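Local coordinates for cellulose binding protein (Clavibacter michiganensis, PDB 4JJO), which binds cellulose and loosens plant cell walls as the two-domain expansin part of a longer protein that probably hydrolyses cellulose, at residues A[37-42]-A[68-73]; A[44-49]-A[148-153]; A[107-112]-A[195-200]; A[130-135]-A[172-177]. One frame throughout, in Å; residues are numbered along the deposited sequence.

Interaction 1 of 4, residues A[37-42]-A[68-73]; sequences VSSPEY and QCHGCE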
loop_
_atom_site.group_PDB
_atom_site.type_symbol
_atom_site.label_atom_id
_atom_site.label_comp_id
_atom_site.label_asym_id
_atom_site.label_seq_id
_atom_site.Cartn_x
_atom_site.Cartn_y
_atom_site.Cartn_z
ATOM N N VAL A 37 3.035 6.034 9.093
ATOM C CA VAL A 37 3.175 7.455 8.802
ATOM C C VAL A 37 2.060 8.269 9.444
ATOM O O VAL A 37 1.000 7.739 9.773
ATOM C CB VAL A 37 3.185 7.720 7.284
ATOM C CG1 VAL A 37 4.405 7.075 6.640
ATOM C CG2 VAL A 37 1.901 7.214 6.636
ATOM N N SER A 38 2.306 9.564 9.613
ATOM C CA SER A 38 1.337 10.447 10.246
ATOM C C SER A 38 0.034 10.458 9.456
ATOM O O SER A 38 0.008 10.116 8.271
ATOM C CB SER A 38 1.898 11.866 10.366
ATOM O OG SER A 38 2.156 12.420 9.089
ATOM N N SER A 39 -1.048 10.853 10.116
ATOM C CA SER A 39 -2.368 10.810 9.504
ATOM C C SER A 39 -2.442 11.626 8.216
ATOM O O SER A 39 -3.034 11.173 7.242
ATOM C CB SER A 39 -3.435 11.267 10.497
ATOM O OG SER A 39 -3.572 10.328 11.551
ATOM N N PRO A 40 -1.844 12.831 8.202
ATOM C CA PRO A 40 -1.839 13.613 6.959
ATOM C C PRO A 40 -1.070 12.933 5.824
ATOM O O PRO A 40 -1.471 13.020 4.665
ATOM C CB PRO A 40 -1.146 14.920 7.366
ATOM C CG PRO A 40 -1.346 15.015 8.834
ATOM C CD PRO A 40 -1.299 13.602 9.334
ATOM N N GLU A 41 0.028 12.267 6.159
ATOM C CA GLU A 41 0.831 11.574 5.159
ATOM C C GLU A 41 0.192 10.247 4.758
ATOM O O GLU A 41 0.387 9.774 3.638
ATOM C CB GLU A 41 2.255 11.357 5.679
ATOM C CG GLU A 41 3.033 12.654 5.875
ATOM C CD GLU A 41 4.405 12.439 6.479
ATOM O OE1 GLU A 41 5.371 12.262 5.708
ATOM O OE2 GLU A 41 4.521 12.462 7.722
ATOM N N TYR A 42 -0.567 9.654 5.676
ATOM C CA TYR A 42 -1.325 8.439 5.400
ATOM C C TYR A 42 -2.389 8.737 4.351
ATOM O O TYR A 42 -2.684 7.908 3.488
ATOM C CB TYR A 42 -1.971 7.931 6.690
ATOM C CG TYR A 42 -2.657 6.587 6.573
ATOM C CD1 TYR A 42 -1.929 5.433 6.339
ATOM C CD2 TYR A 42 -4.033 6.471 6.719
ATOM C CE1 TYR A 42 -2.550 4.204 6.246
ATOM C CE2 TYR A 42 -4.659 5.248 6.626
ATOM C CZ TYR A 42 -3.915 4.118 6.384
ATOM O OH TYR A 42 -4.532 2.892 6.294
ATOM N N GLN A 68 -0.656 3.542 9.866
ATOM C CA GLN A 68 -0.862 4.929 10.263
ATOM C C GLN A 68 -0.404 5.160 11.699
ATOM O O GLN A 68 -0.781 4.422 12.609
ATOM C CB GLN A 68 -2.340 5.311 10.133
ATOM C CG GLN A 68 -2.680 6.676 10.727
ATOM C CD GLN A 68 -4.077 7.166 10.369
ATOM O OE1 GLN A 68 -4.386 8.344 10.537
ATOM N NE2 GLN A 68 -4.926 6.267 9.881
ATOM N N CYS A 69 0.410 6.192 11.890
ATOM C CA CYS A 69 0.829 6.614 13.221
ATOM C C CYS A 69 0.012 7.828 13.635
ATOM O O CYS A 69 0.346 8.957 13.281
ATOM C CB CYS A 69 2.317 6.963 13.232
ATOM S SG CYS A 69 2.941 7.515 14.844
ATOM N N HIS A 70 -1.059 7.589 14.387
ATOM C CA HIS A 70 -1.987 8.651 14.754
ATOM C C HIS A 70 -1.329 9.750 15.586
ATOM O O HIS A 70 -1.714 10.915 15.492
ATOM C CB HIS A 70 -3.180 8.071 15.520
ATOM C CG HIS A 70 -4.028 7.143 14.708
ATOM N ND1 HIS A 70 -3.830 5.779 14.681
ATOM C CD2 HIS A 70 -5.084 7.385 13.893
ATOM C CE1 HIS A 70 -4.724 5.221 13.884
ATOM N NE2 HIS A 70 -5.498 6.175 13.395
ATOM N N GLY A 71 -0.339 9.382 16.395
ATOM C CA GLY A 71 0.291 10.328 17.298
ATOM C C GLY A 71 1.474 11.057 16.700
ATOM O O GLY A 71 2.038 11.943 17.341
ATOM N N CYS A 72 1.844 10.699 15.473
ATOM C CA CYS A 72 3.009 11.285 14.819
ATOM C C CYS A 72 2.692 12.609 14.129
ATOM O O CYS A 72 1.684 12.736 13.429
ATOM C CB CYS A 72 3.577 10.313 13.779
ATOM S SG CYS A 72 4.426 8.849 14.435
ATOM N N GLU A 73 3.557 13.596 14.334
ATOM C CA GLU A 73 3.507 14.817 13.549
ATOM C C GLU A 73 4.014 14.496 12.152
ATOM O O GLU A 73 4.647 13.463 11.933
ATOM C CB GLU A 73 4.388 15.907 14.167
ATOM C CG GLU A 73 4.008 16.322 15.578
ATOM C CD GLU A 73 2.658 17.010 15.646
ATOM O OE1 GLU A 73 2.086 17.311 14.578
ATOM O OE2 GLU A 73 2.168 17.253 16.769
HETATM O O HOH W 1 -0.748 11.696 12.852
#
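Cys69 N donates to Val37 O where strands 34-38 and 59-69 pair in parallel; the bond is 2.7 Å long and nearly straight (168° at the hydrogen), with its donor well above the carbonyl plane. Beyond it the chain turns into helix 39-42 and a water enters. It accepts from Ser39 N (2.9 Å) and has Cys72 O (2.7 Å) and Cys69 O as acceptors, though more acceptors surround it than it has protons. Ser38, in the N-cap position, presses CB against Cys72 O but gives its hydroxyl to the anti lone pair of Glu41 OE2, an oxygen that also accepts from Gly75 N. Gln68 leaves the strand with CG anti to its backbone N (chi1 171°). Its CB sits over the centre of the Tyr42 ring, 3.8 Å from the centroid, and NE2 lies 3.3 Å from Tyr42 CD2, the amide turned 25° from the ring. OE1 takes the hydroxyl of Ser39, at a spacing too short to trust in detail, while Tyr42 OH is held by Asp152 O. In this domain of the double-psi beta-barrel clan, water and side chains thus replace strand pairing where the turn closed by the Cys69-Cys72 disulfide diverges from the helix.

Interaction 2 of 4, residues A[44-49]-A[148-153]; sequences GAAACG and LTRTDY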
loop_
_atom_site.group_PDB
_atom_site.type_symbol
_atom_site.label_atom_id
_atom_site.label_comp_id
_atom_site.label_asym_id
_atom_site.label_seq_id
_atom_site.Cartn_x
_atom_site.Cartn_y
_atom_site.Cartn_z
ATOM N N GLY A 44 -5.707 9.085 4.106
ATOM C CA GLY A 44 -6.869 8.234 3.923
ATOM C C GLY A 44 -6.514 6.928 3.243
ATOM O O GLY A 44 -7.316 6.381 2.482
ATOM N N ALA A 45 -5.305 6.443 3.520
ATOM C CA ALA A 45 -4.802 5.174 2.996
ATOM C C ALA A 45 -4.253 5.290 1.572
ATOM O O ALA A 45 -3.826 4.295 0.987
ATOM C CB ALA A 45 -5.874 4.095 3.071
ATOM N N ALA A 46 -4.248 6.496 1.014
ATOM C CA ALA A 46 -3.725 6.690 -0.337
ATOM C C ALA A 46 -2.214 6.442 -0.391
ATOM O O ALA A 46 -1.660 6.144 -1.446
ATOM C CB ALA A 46 -4.055 8.085 -0.837
ATOM N N ALA A 47 -1.554 6.561 0.756
ATOM C CA ALA A 47 -0.116 6.322 0.832
ATOM C C ALA A 47 0.207 4.831 0.915
ATOM O O ALA A 47 1.354 4.429 0.729
ATOM C CB ALA A 47 0.475 7.052 2.025
ATOM N N CYS A 48 -0.798 4.012 1.200
ATOM C CA CYS A 48 -0.578 2.577 1.340
ATOM C C CYS A 48 0.083 1.996 0.098
ATOM O O CYS A 48 -0.302 2.312 -1.028
ATOM C CB CYS A 48 -1.894 1.858 1.616
ATOM S SG CYS A 48 -2.573 2.240 3.232
ATOM N N GLY A 49 1.092 1.160 0.317
ATOM C CA GLY A 49 1.771 0.468 -0.763
ATOM C C GLY A 49 2.944 1.236 -1.343
ATOM O O GLY A 49 3.760 0.665 -2.068
ATOM N N LEU A 148 -14.966 2.588 -7.747
ATOM C CA LEU A 148 -14.926 2.112 -6.372
ATOM C C LEU A 148 -14.547 3.233 -5.413
ATOM O O LEU A 148 -13.967 4.246 -5.811
ATOM C CB LEU A 148 -13.946 0.943 -6.228
ATOM C CG LEU A 148 -14.175 -0.257 -7.152
ATOM C CD1 LEU A 148 -13.271 -1.417 -6.755
ATOM C CD2 LEU A 148 -15.630 -0.678 -7.132
ATOM N N THR A 149 -14.886 3.036 -4.145
ATOM C CA THR A 149 -14.634 4.015 -3.101
ATOM C C THR A 149 -13.409 3.610 -2.293
ATOM O O THR A 149 -13.321 2.480 -1.821
ATOM C CB THR A 149 -15.853 4.119 -2.167
ATOM O OG1 THR A 149 -16.979 4.596 -2.912
ATOM C CG2 THR A 149 -15.581 5.064 -1.010
ATOM N N ARG A 150 -12.462 4.531 -2.140
ATOM C CA ARG A 150 -11.254 4.257 -1.371
ATOM C C ARG A 150 -11.568 4.242 0.117
ATOM O O ARG A 150 -12.007 5.248 0.671
ATOM C CB ARG A 150 -10.184 5.314 -1.650
ATOM C CG ARG A 150 -8.834 4.994 -1.014
ATOM C CD ARG A 150 -7.991 6.239 -0.766
ATOM N NE ARG A 150 -7.761 7.040 -1.968
ATOM C CZ ARG A 150 -6.806 6.807 -2.866
ATOM N NH1 ARG A 150 -5.979 5.779 -2.725
ATOM N NH2 ARG A 150 -6.681 7.609 -3.916
ATOM N N THR A 151 -11.339 3.103 0.765
ATOM C CA THR A 151 -11.492 3.019 2.214
ATOM C C THR A 151 -10.223 3.527 2.886
ATOM O O THR A 151 -9.180 3.666 2.245
ATOM C CB THR A 151 -11.745 1.575 2.700
ATOM O OG1 THR A 151 -10.538 0.809 2.593
ATOM C CG2 THR A 151 -12.855 0.907 1.899
ATOM N N ASP A 152 -10.311 3.795 4.182
ATOM C CA ASP A 152 -9.152 4.246 4.937
ATOM C C ASP A 152 -8.352 3.065 5.486
ATOM O O ASP A 152 -7.452 3.254 6.302
ATOM C CB ASP A 152 -9.586 5.171 6.076
ATOM C CG ASP A 152 -10.375 4.449 7.151
ATOM O OD1 ASP A 152 -10.714 3.262 6.962
ATOM O OD2 ASP A 152 -10.661 5.080 8.189
ATOM N N TYR A 153 -8.673 1.852 5.042
ATOM C CA TYR A 153 -7.951 0.668 5.507
ATOM C C TYR A 153 -7.330 -0.167 4.378
ATOM O O TYR A 153 -7.003 -1.339 4.569
ATOM C CB TYR A 153 -8.845 -0.206 6.397
ATOM C CG TYR A 153 -10.089 -0.742 5.733
ATOM C CD1 TYR A 153 -10.046 -1.883 4.944
ATOM C CD2 TYR A 153 -11.315 -0.120 5.919
ATOM C CE1 TYR A 153 -11.188 -2.382 4.342
ATOM C CE2 TYR A 153 -12.462 -0.611 5.325
ATOM C CZ TYR A 153 -12.392 -1.740 4.535
ATOM O OH TYR A 153 -13.526 -2.239 3.941
HETATM O O HOH W 2 -9.965 6.962 2.264
HETATM O O HOH W 3 -5.728 3.557 -0.925
HETATM O O HOH W 4 -3.067 4.643 -3.228
#
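Arg150 holds CG anti to its backbone N (chi1 -173°), and a bend at chi3 (-56°) turns NE out of the line of the chain. The guanidinium lies with one face against Ala46 CB, which stands 3.5 Å above its plane and nearer the rim than the centre. NH1 is the arm closest to Ala46, and it joins the backbone through a water in the guanidinium plane, 2.9 Å from NH1 and 2.8 Å from Ala45 O. A second water links NH1, weakly, with Ala46 O. The other arm, NH2, bonds to Ile134 O, so the group is gripped from its own domain as well. Ala45 CB packs on the backbone at Thr151 O (3.4 Å) and on the carbonyl carbon of Asp152. Gly44 O lies 3.3 Å from another acceptor, Thr151 O, with no bond between them; its proton comes from a water (2.7 Å) that also donates to Arg150 O. No direct hydrogen bond crosses between the segments. Thr151 OG1 accepts from Tyr153 N in an ST turn and also bonds to Tyr155 O. Such water-bridged packing of loop against strand end is one part of the interface between the two expansin domains, double-psi barrel and immunoglobulin-like.

Interaction 3 of 4, residues A[107-112]-A[195-200]; sequences GPTVAI and ASRFYP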
loop_
_atom_site.group_PDB
_atom_site.type_symbol
_atom_site.label_atom_id
_atom_site.label_comp_id
_atom_site.label_asym_id
_atom_site.label_seq_id
_atom_site.Cartn_x
_atom_site.Cartn_y
_atom_site.Cartn_z
ATOM N N GLY A 107 9.613 -3.566 -8.024
ATOM C CA GLY A 107 8.777 -4.495 -7.293
ATOM C C GLY A 107 8.102 -5.477 -8.228
ATOM O O GLY A 107 8.355 -5.466 -9.435
ATOM N N PRO A 108 7.241 -6.342 -7.674
ATOM C CA PRO A 108 6.534 -7.341 -8.481
ATOM C C PRO A 108 5.429 -6.737 -9.338
ATOM O O PRO A 108 5.176 -5.535 -9.295
ATOM C CB PRO A 108 5.943 -8.301 -7.439
ATOM C CG PRO A 108 5.967 -7.578 -6.154
ATOM C CD PRO A 108 6.972 -6.479 -6.233
ATOM N N THR A 109 4.784 -7.588 -10.123
ATOM C CA THR A 109 3.671 -7.170 -10.963
ATOM C C THR A 109 2.461 -6.855 -10.097
ATOM O O THR A 109 2.408 -7.227 -8.924
ATOM C CB THR A 109 3.287 -8.264 -11.967
ATOM O OG1 THR A 109 2.869 -9.439 -11.258
ATOM C CG2 THR A 109 4.468 -8.600 -12.870
ATOM N N VAL A 110 1.492 -6.166 -10.685
ATOM C CA VAL A 110 0.269 -5.809 -9.988
ATOM C C VAL A 110 -0.511 -7.060 -9.601
ATOM O O VAL A 110 -0.567 -8.028 -10.357
ATOM C CB VAL A 110 -0.618 -4.910 -10.871
ATOM C CG1 VAL A 110 -1.980 -4.689 -10.228
ATOM C CG2 VAL A 110 0.076 -3.583 -11.135
ATOM N N ALA A 111 -1.090 -7.039 -8.406
ATOM C CA ALA A 111 -1.974 -8.112 -7.967
ATOM C C ALA A 111 -3.235 -7.520 -7.363
ATOM O O ALA A 111 -3.250 -6.367 -6.936
ATOM C CB ALA A 111 -1.272 -9.013 -6.964
ATOM N N ILE A 112 -4.291 -8.322 -7.336
ATOM C CA ILE A 112 -5.559 -7.909 -6.756
ATOM C C ILE A 112 -5.996 -8.943 -5.735
ATOM O O ILE A 112 -5.994 -10.141 -6.025
ATOM C CB ILE A 112 -6.659 -7.804 -7.828
ATOM C CG1 ILE A 112 -6.299 -6.751 -8.879
ATOM C CG2 ILE A 112 -8.007 -7.489 -7.193
ATOM C CD1 ILE A 112 -6.060 -5.375 -8.325
ATOM N N ALA A 195 -0.043 -10.021 -14.965
ATOM C CA ALA A 195 1.160 -9.769 -15.743
ATOM C C ALA A 195 1.419 -8.273 -15.884
ATOM O O ALA A 195 2.444 -7.863 -16.427
ATOM C CB ALA A 195 1.021 -10.398 -17.112
ATOM N N SER A 196 0.493 -7.462 -15.384
ATOM C CA SER A 196 0.516 -6.026 -15.640
ATOM C C SER A 196 1.458 -5.245 -14.728
ATOM O O SER A 196 1.652 -5.584 -13.560
ATOM C CB SER A 196 -0.897 -5.450 -15.537
ATOM O OG SER A 196 -1.704 -5.932 -16.596
ATOM N N ARG A 197 2.037 -4.193 -15.297
ATOM C CA ARG A 197 2.913 -3.273 -14.583
ATOM C C ARG A 197 2.599 -1.853 -15.030
ATOM O O ARG A 197 2.208 -1.632 -16.173
ATOM C CB ARG A 197 4.379 -3.572 -14.899
ATOM C CG ARG A 197 4.944 -4.808 -14.223
ATOM C CD ARG A 197 6.398 -5.017 -14.619
ATOM N NE ARG A 197 6.940 -6.267 -14.095
ATOM C CZ ARG A 197 7.444 -6.418 -12.875
ATOM N NH1 ARG A 197 7.479 -5.396 -12.030
ATOM N NH2 ARG A 197 7.915 -7.598 -12.494
ATOM N N PHE A 198 2.772 -0.892 -14.128
ATOM C CA PHE A 198 2.611 0.516 -14.472
ATOM C C PHE A 198 3.881 1.057 -15.114
ATOM O O PHE A 198 3.849 2.075 -15.803
ATOM C CB PHE A 198 2.265 1.337 -13.228
ATOM C CG PHE A 198 0.853 1.158 -12.761
ATOM C CD1 PHE A 198 -0.176 1.883 -13.338
ATOM C CD2 PHE A 198 0.552 0.267 -11.749
ATOM C CE1 PHE A 198 -1.478 1.722 -12.913
ATOM C CE2 PHE A 198 -0.752 0.102 -11.320
ATOM C CZ PHE A 198 -1.765 0.831 -11.903
ATOM N N TYR A 199 4.997 0.370 -14.883
ATOM C CA TYR A 199 6.293 0.779 -15.415
ATOM C C TYR A 199 7.219 -0.437 -15.483
ATOM O O TYR A 199 7.022 -1.408 -14.757
ATOM C CB TYR A 199 6.904 1.873 -14.537
ATOM C CG TYR A 199 6.832 1.571 -13.061
ATOM C CD1 TYR A 199 7.872 0.915 -12.418
ATOM C CD2 TYR A 199 5.726 1.941 -12.312
ATOM C CE1 TYR A 199 7.811 0.636 -11.071
ATOM C CE2 TYR A 199 5.653 1.663 -10.961
ATOM C CZ TYR A 199 6.698 1.012 -10.346
ATOM O OH TYR A 199 6.633 0.735 -9.003
ATOM N N PRO A 200 8.234 -0.388 -16.361
ATOM C CA PRO A 200 9.077 -1.565 -16.606
ATOM C C PRO A 200 10.068 -1.917 -15.503
ATOM O O PRO A 200 10.409 -1.088 -14.660
ATOM C CB PRO A 200 9.854 -1.183 -17.871
ATOM C CG PRO A 200 9.853 0.292 -17.897
ATOM C CD PRO A 200 8.564 0.727 -17.266
HETATM O O HOH W 5 10.028 -7.894 -10.618
HETATM O O HOH W 6 5.588 -2.467 -8.093
#
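Arg197 and Thr109 cross at about a right angle where the chain entering the immunoglobulin-like C-terminal domain of the expansin meets the tail that follows strand 191-193. End to end, the touching parts of the two backbones run in directions 108° apart. From CB, the arginine sets out with CG anti to the carbonyl carbon (chi1 -75°), and CG comes within 4.1 Å of Thr109 CG2. The chain stays extended through CD to NE, which lies 3.6 Å from that same methyl. CG2 stands over one face of the guanidinium, displaced toward the rim, and is about equally far from CZ and from NH2. At the tip the two arms part company. NH1 gives a straight bond to Gly107 O, 2.7 Å long with 169° at the hydrogen, and this acceptor lies in the guanidinium plane. NH2 donates instead to a water (2.8 Å), which in turn donates to Gly107 O; the one carbonyl therefore receives the arginine both directly and through solvent. Thr109 turns its hydroxyl elsewhere, to Thr194 O, which leaves the methyl to cover the arginine. Closer to the sheet the contact becomes apolar: Val110 CG2 packs obliquely on the Phe198 ring, 3.8 Å from CE2, and the phenylalanine reaches on to Val171 and Val179 of neighbouring strands. Between these two regions, Val110 N meets Ser196 O at 2.9 Å, nearly along the C=O axis of the serine.

Interaction 4 of 4, residues A[130-135]-A[172-177]; sequences AGNRID and TDQYGR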
loop_
_atom_site.group_PDB
_atom_site.type_symbol
_atom_site.label_atom_id
_atom_site.label_comp_id
_atom_site.label_asym_id
_atom_site.label_seq_id
_atom_site.Cartn_x
_atom_site.Cartn_y
_atom_site.Cartn_z
ATOM N N ALA A 130 1.258 -1.512 -7.008
ATOM C CA ALA A 130 1.141 -0.396 -7.940
ATOM C C ALA A 130 2.403 0.465 -7.879
ATOM O O ALA A 130 2.782 1.098 -8.864
ATOM C CB ALA A 130 -0.087 0.439 -7.624
ATOM N N GLY A 131 3.043 0.488 -6.714
ATOM C CA GLY A 131 4.298 1.199 -6.531
ATOM C C GLY A 131 4.109 2.646 -6.108
ATOM O O GLY A 131 4.806 3.139 -5.220
ATOM N N ASN A 132 3.167 3.330 -6.748
ATOM C CA ASN A 132 2.856 4.713 -6.415
ATOM C C ASN A 132 1.430 4.808 -5.881
ATOM O O ASN A 132 0.769 3.786 -5.680
ATOM C CB ASN A 132 3.020 5.606 -7.647
ATOM C CG ASN A 132 4.369 5.433 -8.321
ATOM O OD1 ASN A 132 5.383 5.944 -7.850
ATOM N ND2 ASN A 132 4.380 4.712 -9.436
ATOM N N ARG A 133 0.953 6.026 -5.645
ATOM C CA ARG A 133 -0.424 6.215 -5.203
ATOM C C ARG A 133 -1.394 5.872 -6.325
ATOM O O ARG A 133 -1.127 6.133 -7.499
ATOM C CB ARG A 133 -0.672 7.649 -4.728
ATOM C CG ARG A 133 0.104 8.042 -3.483
ATOM C CD ARG A 133 -0.518 9.252 -2.796
ATOM N NE ARG A 133 0.190 9.605 -1.568
ATOM C CZ ARG A 133 -0.266 10.452 -0.651
ATOM N NH1 ARG A 133 -1.444 11.045 -0.805
ATOM N NH2 ARG A 133 0.457 10.706 0.432
ATOM N N ILE A 134 -2.521 5.283 -5.947
ATOM C CA ILE A 134 -3.574 4.939 -6.888
ATOM C C ILE A 134 -4.642 6.023 -6.835
ATOM O O ILE A 134 -5.101 6.395 -5.757
ATOM C CB ILE A 134 -4.193 3.571 -6.544
ATOM C CG1 ILE A 134 -3.179 2.458 -6.814
ATOM C CG2 ILE A 134 -5.465 3.333 -7.340
ATOM C CD1 ILE A 134 -3.605 1.097 -6.303
ATOM N N ASP A 135 -5.029 6.536 -8.000
ATOM C CA ASP A 135 -5.992 7.626 -8.070
ATOM C C ASP A 135 -7.422 7.096 -8.080
ATOM O O ASP A 135 -8.305 7.647 -7.425
ATOM C CB ASP A 135 -5.752 8.483 -9.314
ATOM C CG ASP A 135 -6.728 9.642 -9.416
ATOM O OD1 ASP A 135 -6.458 10.705 -8.817
ATOM O OD2 ASP A 135 -7.766 9.491 -10.095
ATOM N N THR A 172 -5.955 3.177 -12.249
ATOM C CA THR A 172 -5.248 4.345 -12.757
ATOM C C THR A 172 -4.434 4.952 -11.620
ATOM O O THR A 172 -4.968 5.196 -10.540
ATOM C CB THR A 172 -6.234 5.402 -13.285
ATOM O OG1 THR A 172 -7.162 4.790 -14.190
ATOM C CG2 THR A 172 -5.498 6.530 -13.999
ATOM N N ASP A 173 -3.148 5.196 -11.853
ATOM C CA ASP A 173 -2.291 5.713 -10.790
ATOM C C ASP A 173 -2.244 7.238 -10.801
ATOM O O ASP A 173 -2.830 7.880 -11.668
ATOM C CB ASP A 173 -0.880 5.113 -10.868
ATOM C CG ASP A 173 -0.092 5.586 -12.083
ATOM O OD1 ASP A 173 -0.478 6.587 -12.722
ATOM O OD2 ASP A 173 0.942 4.950 -12.385
ATOM N N GLN A 174 -1.543 7.805 -9.825
ATOM C CA GLN A 174 -1.498 9.253 -9.639
ATOM C C GLN A 174 -0.906 9.998 -10.836
ATOM O O GLN A 174 -1.056 11.215 -10.952
ATOM C CB GLN A 174 -0.689 9.590 -8.384
ATOM C CG GLN A 174 0.744 9.081 -8.408
ATOM C CD GLN A 174 1.522 9.466 -7.165
ATOM O OE1 GLN A 174 1.959 8.606 -6.399
ATOM N NE2 GLN A 174 1.706 10.765 -6.960
ATOM N N TYR A 175 -0.228 9.272 -11.717
ATOM C CA TYR A 175 0.400 9.884 -12.882
ATOM C C TYR A 175 -0.409 9.639 -14.154
ATOM O O TYR A 175 0.060 9.910 -15.258
ATOM C CB TYR A 175 1.833 9.373 -13.029
ATOM C CG TYR A 175 2.691 9.721 -11.834
ATOM C CD1 TYR A 175 3.040 11.037 -11.576
ATOM C CD2 TYR A 175 3.139 8.743 -10.958
ATOM C CE1 TYR A 175 3.814 11.370 -10.488
ATOM C CE2 TYR A 175 3.915 9.069 -9.863
ATOM C CZ TYR A 175 4.248 10.384 -9.634
ATOM O OH TYR A 175 5.019 10.714 -8.545
ATOM N N GLY A 176 -1.625 9.127 -13.985
ATOM C CA GLY A 176 -2.563 8.980 -15.085
ATOM C C GLY A 176 -2.387 7.700 -15.878
ATOM O O GLY A 176 -3.079 7.478 -16.871
ATOM N N ARG A 177 -1.465 6.851 -15.439
ATOM C CA ARG A 177 -1.205 5.592 -16.120
ATOM C C ARG A 177 -2.216 4.545 -15.679
ATOM O O ARG A 177 -2.524 4.433 -14.497
ATOM C CB ARG A 177 0.213 5.119 -15.817
ATOM C CG ARG A 177 1.278 6.144 -16.179
ATOM C CD ARG A 177 2.674 5.672 -15.816
ATOM N NE ARG A 177 2.841 5.544 -14.373
ATOM C CZ ARG A 177 4.015 5.451 -13.757
ATOM N NH1 ARG A 177 5.146 5.473 -14.454
ATOM N NH2 ARG A 177 4.059 5.341 -12.436
HETATM O O HOH W 7 1.991 3.327 -10.261
#
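Ile134 and Asp173 form an antiparallel, non-hydrogen-bonded pair whose CA atoms are just 4.2 Å apart, and the close-packed part of the contact lies around them. Asp135 N bonds to Thr172 O (2.9 Å) on one side of the pair, Gln174 N to Arg133 O on the other. Beyond this the strands separate and a side chain continues the bonding: Gln174, with CG between its backbone N and carbonyl carbon (chi1 59°), offers OE1 to Arg133 N at 2.9 Å. The 173-177 segment is a type I turn with a G1 bulge, closing the hairpin between strands 167-173 and 178-184 of the immunoglobulin-like sheet. Asp173 holds it in an Asx turn, OD1 receiving Tyr175 N and Arg177 N from opposite faces of the carboxylate. Arg177 grips OD2 side-on, NE meeting the syn lone pair at 2.8 Å. Past Gln174, toward the exposed Tyr175, the contact loosens. Tyr175 CE2 lies 4.0 Å from Asn132 CG, ring edge to amide, the planes 86° apart. Asn132 ND2 and Arg177 NH2, both donors, come close because each turns to Asp104 OD1. A water, 2.9 Å from Asn132 ND2, also joins Ala130 O and Asp173 OD2.

Interaction 1 belongs to the N-terminal barrel domain, interactions 3 and 4 concern the C-terminal sheet and its tail, and interaction 2 spans the two. Interactions 1, 2 and 4 are each partly buried, whereas interaction 3 is a surface contact, about 27 Å from interaction 1 between centres. Strand-to-strand backbone bonding occurs in 1 (parallel) and 4 (antiparallel); interaction 2 relies on water and packing, and 3 on an arginine-carbonyl bond plus one backbone bond. Adjacent contacts also touch one another: Tyr42 packs CE1 on Cys48 SG, linking 1 with 2; Ala46 O touches Arg133 CG, linking 2 with 4; and Phe198 CD1 lies 3.4 Å from Asp173 OD2, linking 3 with 4.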